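Local atomic coordinates of probable N-acetyl-gamma-glutamyl-phosphate reductase, chloroplastic (PDB entry 2CVO), a protein that probably catalyses the NADPH-dependent reduction of N-acetyl-L-glutamyl 5-phosphate to its semialdehyde, the third of four steps from glutamate to N-acetylornithine in arginine biosynthesis. Residues I26-A31 and F49-M54. Sequence-based numbering, arbitrary orientation.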
loop_
_atom_site.group_PDB
_atom_site.type_symbol
_atom_site.label_atom_id
_atom_site.label_comp_id
_atom_site.label_asym_id
_atom_site.label_seq_id
_atom_site.Cartn_x
_atom_site.Cartn_y
_atom_site.Cartn_z
ATOM N N ILE A 26 34.866 8.945 8.197
ATOM C CA ILE A 26 33.788 9.679 7.537
ATOM C C ILE A 26 32.980 10.624 8.418
ATOM O O ILE A 26 32.676 10.323 9.573
ATOM C CB ILE A 26 32.766 8.705 6.891
ATOM C CG1 ILE A 26 33.472 7.757 5.917
ATOM C CG2 ILE A 26 31.650 9.498 6.206
ATOM C CD1 ILE A 26 34.192 8.446 4.787
ATOM N N ALA A 27 32.617 11.764 7.845
ATOM C CA ALA A 27 31.798 12.745 8.535
ATOM C C ALA A 27 30.528 12.895 7.706
ATOM O O ALA A 27 30.589 12.947 6.478
ATOM C CB ALA A 27 32.526 14.079 8.627
ATOM N N VAL A 28 29.380 12.946 8.376
ATOM C CA VAL A 28 28.103 13.102 7.695
ATOM C C VAL A 28 27.384 14.314 8.270
ATOM O O VAL A 28 26.939 14.295 9.420
ATOM C CB VAL A 28 27.208 11.854 7.878
ATOM C CG1 VAL A 28 25.963 11.970 6.999
ATOM C CG2 VAL A 28 27.988 10.597 7.540
ATOM N N LEU A 29 27.279 15.370 7.471
ATOM C CA LEU A 29 26.619 16.593 7.905
ATOM C C LEU A 29 25.155 16.573 7.467
ATOM O O LEU A 29 24.856 16.376 6.291
ATOM C CB LEU A 29 27.332 17.817 7.310
ATOM C CG LEU A 29 28.872 17.807 7.323
ATOM C CD1 LEU A 29 29.389 19.193 6.947
ATOM C CD2 LEU A 29 29.397 17.407 8.696
ATOM N N GLY A 30 24.247 16.777 8.418
ATOM C CA GLY A 30 22.829 16.764 8.098
ATOM C C GLY A 30 22.373 15.331 7.900
ATOM O O GLY A 30 21.884 14.962 6.830
ATOM N N ALA A 31 22.525 14.530 8.950
ATOM C CA ALA A 31 22.178 13.114 8.916
ATOM C C ALA A 31 20.812 12.729 9.483
ATOM O O ALA A 31 20.477 11.548 9.515
ATOM C CB ALA A 31 23.260 12.323 9.635
ATOM N N PHE A 49 35.055 2.481 4.930
ATOM C CA PHE A 49 34.376 3.702 5.356
ATOM C C PHE A 49 33.749 3.502 6.732
ATOM O O PHE A 49 32.981 2.564 6.940
ATOM C CB PHE A 49 33.289 4.096 4.347
ATOM C CG PHE A 49 33.820 4.549 3.010
ATOM C CD1 PHE A 49 35.180 4.470 2.709
ATOM C CD2 PHE A 49 32.953 5.053 2.044
ATOM C CE1 PHE A 49 35.668 4.885 1.469
ATOM C CE2 PHE A 49 33.427 5.472 0.801
ATOM C CZ PHE A 49 34.788 5.387 0.513
ATOM N N ARG A 50 34.079 4.386 7.665
ATOM C CA ARG A 50 33.553 4.305 9.025
ATOM C C ARG A 50 33.149 5.684 9.523
ATOM O O ARG A 50 33.977 6.585 9.611
ATOM C CB ARG A 50 34.604 3.695 9.961
ATOM C CG ARG A 50 34.281 2.275 10.425
ATOM C CD ARG A 50 33.507 2.277 11.743
ATOM N NE ARG A 50 34.392 2.491 12.889
ATOM C CZ ARG A 50 33.978 2.729 14.131
ATOM N NH1 ARG A 50 32.681 2.792 14.409
ATOM N NH2 ARG A 50 34.866 2.904 15.102
ATOM N N ILE A 51 31.868 5.841 9.844
ATOM C CA ILE A 51 31.347 7.112 10.329
ATOM C C ILE A 51 31.924 7.481 11.691
ATOM O O ILE A 51 31.873 6.696 12.635
ATOM C CB ILE A 51 29.808 7.074 10.440
ATOM C CG1 ILE A 51 29.197 6.825 9.057
ATOM C CG2 ILE A 51 29.294 8.386 11.021
ATOM C CD1 ILE A 51 27.693 6.647 9.069
ATOM N N LYS A 52 32.473 8.689 11.785
ATOM C CA LYS A 52 33.052 9.168 13.032
ATOM C C LYS A 52 32.363 10.436 13.523
ATOM O O LYS A 52 32.436 10.769 14.706
ATOM C CB LYS A 52 34.551 9.421 12.860
ATOM C CG LYS A 52 35.393 8.154 12.845
ATOM C CD LYS A 52 35.205 7.360 14.135
ATOM C CE LYS A 52 36.202 6.217 14.242
ATOM N NZ LYS A 52 36.131 5.315 13.061
ATOM N N VAL A 53 31.688 11.137 12.616
ATOM C CA VAL A 53 30.989 12.367 12.978
ATOM C C VAL A 53 29.670 12.520 12.227
ATOM O O VAL A 53 29.612 12.331 11.014
ATOM C CB VAL A 53 31.859 13.616 12.679
ATOM C CG1 VAL A 53 31.180 14.862 13.212
ATOM C CG2 VAL A 53 33.239 13.458 13.294
ATOM N N MET A 54 28.608 12.858 12.951
ATOM C CA MET A 54 27.297 13.062 12.339
ATOM C C MET A 54 26.679 14.308 12.957
ATOM O O MET A 54 26.741 14.495 14.172
ATOM C CB MET A 54 26.378 11.858 12.574
ATOM C CG MET A 54 26.875 10.550 11.988
ATOM S SD MET A 54 25.597 9.261 11.979
ATOM C CE MET A 54 25.666 8.700 13.671
#
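Ile26 O is the pivot of the parallel pairing between Ile26-Ala31 and Phe49-Met54. The N-H of Ile26 is donated to Arg50 O, 2.9 Å from Ile26 N, approaching from above the carbonyl plane, whereas Ile26 O lies in line with the N-H of Lys52, 2.8 Å from Lys52 N at 175°. The same oxygen draws a second, weak bond from Val53 N. This shared acceptor marks a beta bulge: Ile26 pairs with Ile51, but Ala27 already pairs with Val53, and Lys52 is the additional residue, its psi of -21° departing from strand values. Beyond it the ladder resumes with Val28 N to Val53 O at 2.7 Å.

Helix 34-43 links the two strands in a beta-alpha-beta crossover, the first of the Rossmann-type NADP-binding domain, and packs on the face that carries Ile26 and Ile51; 49-55 is the edge strand of the sheet within this chain.

The side chain of Ile26 can be followed outward. Its CB rests against Arg50 O; CG1, anti to the carbonyl carbon, lies 3.8 Å from Arg50 N and reaches Phe49 CB at 4.0 Å. A bent chi2 of -59° then brings CD1 obliquely to the Phe49 ring, 4.3 Å from its plane and offset toward the rim, while Leu43 and Leu347 border the same cluster. Further along this face Val28 CG2 meets Ile51 CG1 (4.2 Å), and Met54 lays its CG beside Val28 CB before its chain turns away. On the other face Ala27 and Val53 touch CB to CB. Lys52, at the bulge, sends its ammonium group away from 26-31 to a salt bridge with Glu23.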